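Local coordinates for Epf (Streptococcus pyogenes, PDB 4ES8), which is a cell-surface adhesin that binds to cells through an N-terminal domain containing a carbohydrate-binding module, at residues A[134-139]-A[183-188]; A[25-30]-A[104-109]; A[49-54]-A[144-149]. One frame throughout, in Å; residues are numbered along the deposited sequence. Where two conformers were deposited one is given.

All three contacts belong to one antiparallel sheet. Contacts 1 and 2 are partly buried and adjoin each other. Strand 97-105 of contact 2 pairs with strand 186-194 of contact 1, and Met186 O lies 2.9 Å from Thr105 N. Contact 3 is a surface contact about 20 Å, centre to centre, from contact 2. It touches contact 1 where two phenylalanine rings pack, Phe137 CE1 3.5 Å from Phe54 CE1. The chemistry follows the position. Contact 1 relies on backbone bonds and one buried serine. Contact 2 joins leucine packing to a watery lysine side. Contact 3 has aromatic rings on its inner face and an aspartate grip outside.

Contact 1. Residues A[134-139]-A[183-188]; sequences GSAFNK and EGPMSL
Ser187 OG meets the flat peptide group of Ser135 from above the carbonyl plane, 45° out of it. The bond runs from the hydroxyl to Ser135 O at 2.7 Å. OG stands between the backbone N and the carbonyl carbon (chi1 66°), the crowded position, and from there it reaches across. Lys102 NZ is a second donor to Ser135 O, so two side chains grip this oxygen. The Phe137 ring turns away from 183-188; over the centre of one face lies Lys139 N, 3.6 Å above the plane.

Gly134 and Ser187 form an antiparallel hydrogen-bonded pair. Gly134 N reaches Ser187 O at 3.0 Å, and Ser187 N reaches Gly134 O at 2.9 Å. Met186 CB also lies against Gly134 O, at 3.4 Å. Next along the chain, a water takes the N-H of Ala136 and donates to Pro185 O. Beside it the two residues touch through apolar carbons, Ala136 CB to Pro185 CB at 3.8 Å.

The contact joins the end of strand 127-135 to the start of strand 186-194. On the far side of 186-194 runs strand 97-105, whose Asn104 OD1 accepts from Phe137 N. Met186 and Ser135 pack on Tyr153 of helix 150-153, and Leu188 faces Ile116 and Phe118 of strand 113-123.

Contact 2. Residues A[25-30]-A[104-109]; sequences LMNFKG and NTKSLI. With GOL (glycerol), chain C.
Leu25 O receives the backbone N-H of Lys106 at 2.7 Å, nearly along the C=O axis and almost straight (168°). This bond marks the close side of the contact. Next to it the leucine side chains cross obliquely, with Leu25 CD1 4.0 Å from Leu108 CD2. Both also rest on Tyr114 of strand 113-123. Met26 and Thr105 form a non-hydrogen-bonded pair, and their side chains diverge. In one of its two conformers the Met26 chain bends at chi2 and chi3, and its methyl CE lies 3.7 Å from Asn104 O. Asn104 O accepts from Asn27 N at 2.8 Å. Met26 and Thr105 both pack on Ile211 of strand 202-213, in the other sheet of the domain. Thr105 OG1 donates to Lys106 O and accepts from Met186 N, so its hydroxyl is used twice.

The other side is wet and more loosely held. Lys106 crosses Asn27 at about a right angle, and its CE is 3.6 Å from Asn27 CG. Asn27 CG, anti to its backbone N (chi1 -166°), lies against the lysine chain. Asn27 ND2 is held by Asp37 and by a water that also donates to Thr105 O. Another water links Asn27 O to Asn104 N, where the two strands part. A glycerol, probably from the crystallisation liquor, spans the edge. Its O3 takes Phe28 N at 2.8 Å, and its O1 takes Lys106 NZ at 2.9 Å.

Strand 26-27 is thus a short, weakly bonded addition to strand 97-105. Glycerol hydroxyls satisfy an N-H and an ammonium group here, which is consistent with a polar, hydrated edge; the glycerol by itself does not show that sugars bind here.

Contact 3. Residues A[49-54]-A[144-149]; sequences TDSYVF and SFKISD
Tyr52 and Phe145 form an antiparallel hydrogen-bonded pair, with Tyr52 N 2.8 Å from Phe145 O and Phe145 N 3.1 Å from Tyr52 O. Their side chains lie side by side and point the same way. The rings are nearly parallel, with planes at 8°, but they are slid apart and barely overlap; their centroids are 4.8 Å apart. The slip brings Tyr52 CB over the face of Phe145, in a CH-pi contact 3.9 Å from that ring's centroid. In return Phe145 CZ sits over one face of Tyr52, toward the rim. Phe145 CG stands between its own backbone N and carbonyl carbon (chi1 76°), and this position sets the ring beside Tyr52. Ile147 crosses the tyrosine obliquely, and its CG1 comes 3.7 Å from Tyr52 CE1.

This is the inner face of an antiparallel sheet in a two-sheet beta domain, consistent with the carbohydrate-binding module of the adhesin. Phe43 meets Phe145 edge-to-face, and Ala100 touches both side chains. Leu191 of strand 186-194 packs on Tyr52 and Ile147. The tyrosine hydroxyl bonds to Ser98 OG.

The outer end of the contact is polar. Strand 144-146 runs straight into the 3-10 segment 147-149, and Asp50 holds the turn. Its backbone O accepts from Ile147 N. Its CG is anti to the backbone N (chi1 -177°), and the carboxylate faces Ser148. OD1 takes Ser148 N and OD2 takes Ser148 OG, the latter at 2.6 Å, each on the syn lone pair. In one of its two conformers Lys146 adds a long salt bridge, with NZ 3.9 Å from Asp50 OD2. A water donates to that oxygen and, in the same conformer, weakly accepts from NZ. Within the turn, Asp149 OD2 accepts from Lys146 N.

Contact 1. Residues A[134-139]-A[183-188]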
# COMPACT_ATOMS: atom_id res chain seq x y z
N GLY A 134 -2.09 -9.17 -1.81
CA GLY A 134 -2.84 -9.71 -2.93
C GLY A 134 -3.75 -8.67 -3.56
O GLY A 134 -3.78 -7.51 -3.14
N SER A 135 -4.51 -9.11 -4.57
CA SER A 135 -5.54 -8.24 -5.13
C SER A 135 -6.60 -7.94 -4.07
O SER A 135 -6.77 -8.71 -3.11
CB SER A 135 -6.22 -8.95 -6.30
OG SER A 135 -6.77 -10.19 -5.89
N ALA A 136 -7.35 -6.83 -4.23
CA ALA A 136 -8.43 -6.59 -3.29
C ALA A 136 -9.50 -7.64 -3.44
O ALA A 136 -9.71 -8.16 -4.54
CB ALA A 136 -9.05 -5.21 -3.56
N PHE A 137 -10.19 -7.96 -2.34
CA PHE A 137 -11.39 -8.80 -2.37
C PHE A 137 -12.37 -8.03 -3.27
O PHE A 137 -12.56 -6.82 -3.08
CB PHE A 137 -11.92 -9.00 -0.96
CG PHE A 137 -13.36 -9.48 -0.89
CD1 PHE A 137 -13.75 -10.65 -1.55
CD2 PHE A 137 -14.29 -8.82 -0.10
CE1 PHE A 137 -15.06 -11.12 -1.45
CE2 PHE A 137 -15.60 -9.30 0.01
CZ PHE A 137 -15.98 -10.45 -0.67
N ASN A 138 -12.89 -8.71 -4.28
CA ASN A 138 -13.69 -8.03 -5.30
C ASN A 138 -15.21 -7.98 -5.00
O ASN A 138 -15.97 -7.61 -5.89
CB ASN A 138 -13.40 -8.64 -6.69
CG ASN A 138 -14.09 -9.95 -6.95
OD1 ASN A 138 -14.74 -10.50 -6.07
ND2 ASN A 138 -14.06 -10.41 -8.21
N LYS A 139 -15.64 -8.26 -3.75
CA LYS A 139 -17.03 -8.11 -3.31
C LYS A 139 -17.97 -9.03 -4.14
O LYS A 139 -19.09 -8.63 -4.51
CB LYS A 139 -17.46 -6.63 -3.38
CG LYS A 139 -16.49 -5.71 -2.64
CD LYS A 139 -16.79 -4.21 -2.90
CE LYS A 139 -17.98 -3.71 -2.12
NZ LYS A 139 -17.90 -4.12 -0.71
N GLU A 183 -1.95 0.47 -9.77
CA GLU A 183 -2.83 1.44 -9.13
C GLU A 183 -4.10 0.72 -8.71
O GLU A 183 -4.59 -0.14 -9.47
CB GLU A 183 -3.18 2.60 -10.08
CG GLU A 183 -4.15 3.59 -9.45
CD GLU A 183 -4.54 4.74 -10.36
OE1 GLU A 183 -3.62 5.34 -10.97
OE2 GLU A 183 -5.75 5.03 -10.48
N GLY A 184 -4.69 1.11 -7.60
CA GLY A 184 -5.96 0.53 -7.18
C GLY A 184 -5.90 -0.14 -5.83
O GLY A 184 -4.82 -0.31 -5.25
N PRO A 185 -7.08 -0.55 -5.33
CA PRO A 185 -7.12 -1.22 -4.02
C PRO A 185 -6.43 -2.58 -4.07
O PRO A 185 -6.45 -3.26 -5.11
CB PRO A 185 -8.62 -1.41 -3.75
CG PRO A 185 -9.27 -1.39 -5.11
CD PRO A 185 -8.43 -0.42 -5.92
N MET A 186 -5.81 -2.94 -2.95
CA MET A 186 -5.17 -4.24 -2.78
C MET A 186 -5.64 -4.84 -1.46
O MET A 186 -6.58 -4.32 -0.87
CB MET A 186 -3.64 -4.10 -2.82
CG MET A 186 -3.13 -3.76 -4.21
SD MET A 186 -1.34 -3.70 -4.30
CE MET A 186 -0.98 -5.26 -4.03
N SER A 187 -5.04 -5.94 -1.03
CA SER A 187 -5.42 -6.51 0.25
C SER A 187 -4.19 -7.02 0.98
O SER A 187 -3.17 -7.39 0.37
CB SER A 187 -6.43 -7.65 0.10
OG SER A 187 -5.89 -8.77 -0.57
N LEU A 188 -4.30 -7.02 2.30
CA LEU A 188 -3.43 -7.78 3.17
C LEU A 188 -4.08 -9.15 3.27
O LEU A 188 -5.26 -9.23 3.63
CB LEU A 188 -3.27 -7.13 4.56
CG LEU A 188 -2.56 -8.01 5.61
CD1 LEU A 188 -1.09 -8.29 5.24
CD2 LEU A 188 -2.57 -7.35 6.97
O HOH W 1 -7.25 -5.49 -6.84

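Contact 2. Residues A[25-30]-A[104-109]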
# COMPACT_ATOMS: atom_id res chain seq x y z
N LEU A 25 -4.87 4.02 5.16
CA LEU A 25 -5.55 3.62 3.93
C LEU A 25 -6.21 2.25 3.99
O LEU A 25 -6.52 1.67 2.93
CB LEU A 25 -4.55 3.67 2.76
CG LEU A 25 -3.90 5.03 2.54
CD1 LEU A 25 -2.78 4.92 1.47
CD2 LEU A 25 -4.96 6.11 2.17
N MET A 26 -6.47 1.74 5.21
CA MET A 26 -7.22 0.49 5.37
C MET A 26 -8.65 0.68 4.98
O MET A 26 -9.17 1.81 5.14
CB MET A 26 -7.21 0.07 6.84
CG MET A 26 -5.94 -0.53 7.28
SD MET A 26 -5.35 -1.94 6.31
CE MET A 26 -6.63 -2.98 6.47
N ASN A 27 -9.32 -0.36 4.52
CA ASN A 27 -10.76 -0.30 4.27
C ASN A 27 -11.35 -1.51 4.98
O ASN A 27 -11.70 -2.52 4.33
CB ASN A 27 -11.14 -0.21 2.79
CG ASN A 27 -12.60 0.21 2.63
OD1 ASN A 27 -13.30 0.55 3.62
ND2 ASN A 27 -13.08 0.21 1.40
N PHE A 28 -11.41 -1.44 6.32
CA PHE A 28 -11.86 -2.55 7.16
C PHE A 28 -13.03 -2.09 8.03
O PHE A 28 -12.79 -1.43 9.05
CB PHE A 28 -10.69 -3.09 8.01
CG PHE A 28 -11.07 -4.23 8.93
CD1 PHE A 28 -11.12 -5.54 8.46
CD2 PHE A 28 -11.35 -4.00 10.27
CE1 PHE A 28 -11.47 -6.60 9.32
CE2 PHE A 28 -11.69 -5.06 11.13
CZ PHE A 28 -11.75 -6.35 10.64
N LYS A 29 -14.27 -2.40 7.61
CA LYS A 29 -15.44 -1.98 8.40
C LYS A 29 -15.98 -3.09 9.32
O LYS A 29 -16.98 -2.88 10.01
CB LYS A 29 -16.55 -1.45 7.48
CG LYS A 29 -16.22 -0.08 6.88
CD LYS A 29 -16.80 1.05 7.70
CE LYS A 29 -16.51 2.38 7.05
NZ LYS A 29 -17.41 2.65 5.90
N GLY A 30 -15.32 -4.25 9.35
CA GLY A 30 -15.69 -5.33 10.25
C GLY A 30 -16.97 -6.03 9.86
O GLY A 30 -17.85 -6.26 10.70
N ASN A 104 -9.08 -5.40 2.78
CA ASN A 104 -8.83 -4.48 1.69
C ASN A 104 -8.24 -3.14 2.11
O ASN A 104 -8.45 -2.69 3.23
CB ASN A 104 -10.12 -4.21 0.92
CG ASN A 104 -10.50 -5.32 -0.04
OD1 ASN A 104 -9.79 -6.32 -0.19
ND2 ASN A 104 -11.65 -5.16 -0.68
N THR A 105 -7.49 -2.54 1.20
CA THR A 105 -7.02 -1.17 1.32
C THR A 105 -7.90 -0.27 0.46
O THR A 105 -8.64 -0.75 -0.42
CB THR A 105 -5.55 -1.02 0.86
OG1 THR A 105 -5.50 -1.10 -0.57
CG2 THR A 105 -4.62 -2.11 1.47
N LYS A 106 -7.74 1.04 0.64
CA LYS A 106 -8.30 1.99 -0.31
C LYS A 106 -7.42 1.95 -1.58
O LYS A 106 -6.42 1.20 -1.64
CB LYS A 106 -8.31 3.41 0.31
CG LYS A 106 -9.08 3.55 1.63
CD LYS A 106 -10.57 3.45 1.47
CE LYS A 106 -11.30 3.59 2.80
NZ LYS A 106 -11.13 4.96 3.40
N SER A 107 -7.76 2.77 -2.58
CA SER A 107 -7.00 2.80 -3.82
C SER A 107 -5.58 3.28 -3.58
O SER A 107 -5.37 4.39 -3.05
CB SER A 107 -7.69 3.69 -4.85
OG SER A 107 -7.09 3.53 -6.12
N LEU A 108 -4.60 2.44 -3.98
CA LEU A 108 -3.19 2.79 -3.80
C LEU A 108 -2.63 3.37 -5.10
O LEU A 108 -3.23 3.19 -6.17
CB LEU A 108 -2.37 1.54 -3.37
CG LEU A 108 -2.92 0.77 -2.14
CD1 LEU A 108 -2.01 -0.39 -1.79
CD2 LEU A 108 -3.09 1.69 -0.93
N ILE A 109 -1.52 4.09 -5.00
CA ILE A 109 -0.84 4.68 -6.16
C ILE A 109 0.19 3.69 -6.66
O ILE A 109 0.91 3.08 -5.86
CB ILE A 109 -0.21 6.04 -5.79
CG1 ILE A 109 -1.33 7.05 -5.45
CG2 ILE A 109 0.68 6.59 -6.94
CD1 ILE A 109 -0.81 8.33 -4.75
C1 GOL C . -12.39 3.17 6.25
O1 GOL C . -12.46 4.58 5.93
C2 GOL C . -12.37 2.99 7.76
O2 GOL C . -11.34 3.78 8.35
C3 GOL C . -12.21 1.51 8.12
O3 GOL C . -10.94 1.00 7.69
O HOH W 2 -8.89 4.51 4.97
O HOH W 3 -11.74 -5.36 4.14
O HOH W 4 -11.22 -0.28 -0.97

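Contact 3. Residues A[49-54]-A[144-149]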
# COMPACT_ATOMS: atom_id res chain seq x y z
N THR A 49 -3.38 -25.81 -0.66
CA THR A 49 -2.65 -25.67 -1.92
C THR A 49 -2.38 -24.16 -2.16
O THR A 49 -2.65 -23.31 -1.32
CB THR A 49 -3.46 -26.30 -3.08
OG1 THR A 49 -4.61 -25.48 -3.32
CG2 THR A 49 -3.90 -27.77 -2.79
N ASP A 50 -1.88 -23.83 -3.34
CA ASP A 50 -1.66 -22.43 -3.67
C ASP A 50 -3.00 -21.71 -3.96
O ASP A 50 -3.05 -20.49 -3.88
CB ASP A 50 -0.77 -22.40 -4.94
CG ASP A 50 -0.36 -21.03 -5.44
OD1 ASP A 50 0.03 -20.19 -4.61
OD2 ASP A 50 -0.38 -20.82 -6.67
N SER A 51 -4.06 -22.48 -4.30
CA SER A 51 -5.34 -21.94 -4.76
C SER A 51 -6.42 -21.89 -3.69
O SER A 51 -6.66 -22.87 -2.98
CB SER A 51 -5.84 -22.75 -5.94
OG SER A 51 -4.90 -22.68 -6.99
N TYR A 52 -7.10 -20.73 -3.64
CA TYR A 52 -8.16 -20.48 -2.66
C TYR A 52 -9.45 -20.06 -3.34
O TYR A 52 -9.43 -19.30 -4.30
CB TYR A 52 -7.73 -19.32 -1.73
CG TYR A 52 -6.69 -19.72 -0.71
CD1 TYR A 52 -5.36 -19.90 -1.09
CD2 TYR A 52 -7.03 -19.94 0.61
CE1 TYR A 52 -4.39 -20.30 -0.15
CE2 TYR A 52 -6.08 -20.33 1.55
CZ TYR A 52 -4.76 -20.53 1.16
OH TYR A 52 -3.81 -20.90 2.08
N VAL A 53 -10.57 -20.50 -2.76
CA VAL A 53 -11.89 -20.12 -3.22
C VAL A 53 -12.68 -19.52 -2.05
O VAL A 53 -12.27 -19.62 -0.90
CB VAL A 53 -12.67 -21.30 -3.85
CG1 VAL A 53 -11.91 -21.90 -5.03
CG2 VAL A 53 -13.02 -22.35 -2.79
N PHE A 54 -13.81 -18.88 -2.36
CA PHE A 54 -14.58 -18.14 -1.37
C PHE A 54 -15.21 -19.07 -0.33
O PHE A 54 -15.74 -20.13 -0.67
CB PHE A 54 -15.63 -17.28 -2.08
CG PHE A 54 -16.30 -16.27 -1.19
CD1 PHE A 54 -15.68 -15.07 -0.89
CD2 PHE A 54 -17.59 -16.50 -0.70
CE1 PHE A 54 -16.32 -14.12 -0.07
CE2 PHE A 54 -18.24 -15.54 0.08
CZ PHE A 54 -17.60 -14.35 0.40
N SER A 144 -11.66 -15.45 -5.94
CA SER A 144 -10.66 -16.49 -5.74
C SER A 144 -9.29 -15.88 -5.87
O SER A 144 -9.16 -14.74 -6.34
CB SER A 144 -10.84 -17.59 -6.78
OG SER A 144 -10.59 -17.06 -8.07
N PHE A 145 -8.27 -16.61 -5.42
CA PHE A 145 -6.90 -16.12 -5.56
C PHE A 145 -5.92 -17.25 -5.36
O PHE A 145 -6.29 -18.32 -4.85
CB PHE A 145 -6.56 -14.98 -4.55
CG PHE A 145 -6.29 -15.41 -3.13
CD1 PHE A 145 -7.35 -15.56 -2.22
CD2 PHE A 145 -4.99 -15.60 -2.67
CE1 PHE A 145 -7.10 -15.97 -0.90
CE2 PHE A 145 -4.75 -16.01 -1.35
CZ PHE A 145 -5.81 -16.19 -0.47
N LYS A 146 -4.67 -16.98 -5.77
CA LYS A 146 -3.54 -17.89 -5.59
C LYS A 146 -2.48 -17.16 -4.78
O LYS A 146 -2.25 -15.98 -5.03
CB LYS A 146 -2.93 -18.35 -6.92
CG LYS A 146 -3.81 -19.29 -7.75
CD LYS A 146 -2.95 -20.17 -8.67
CE LYS A 146 -2.36 -19.44 -9.86
NZ LYS A 146 -1.18 -20.16 -10.40
N ILE A 147 -1.85 -17.83 -3.80
CA ILE A 147 -0.82 -17.15 -3.01
C ILE A 147 0.24 -16.58 -3.96
O ILE A 147 0.68 -15.44 -3.79
CB ILE A 147 -0.19 -18.12 -2.00
CG1 ILE A 147 -1.23 -18.61 -0.98
CG2 ILE A 147 1.02 -17.48 -1.30
CD1 ILE A 147 -0.67 -19.70 -0.00
N SER A 148 0.62 -17.40 -4.95
CA SER A 148 1.68 -17.07 -5.92
C SER A 148 1.33 -15.86 -6.82
O SER A 148 2.22 -15.39 -7.53
CB SER A 148 2.00 -18.30 -6.78
OG SER A 148 0.87 -18.66 -7.55
N ASP A 149 0.09 -15.32 -6.76
CA ASP A 149 -0.27 -14.11 -7.52
C ASP A 149 0.36 -12.85 -6.88
O ASP A 149 0.28 -11.77 -7.46
CB ASP A 149 -1.80 -13.89 -7.60
CG ASP A 149 -2.64 -14.94 -8.34
OD1 ASP A 149 -2.09 -15.61 -9.25
OD2 ASP A 149 -3.86 -15.04 -8.04
O HOH W 5 0.17 -22.60 -8.56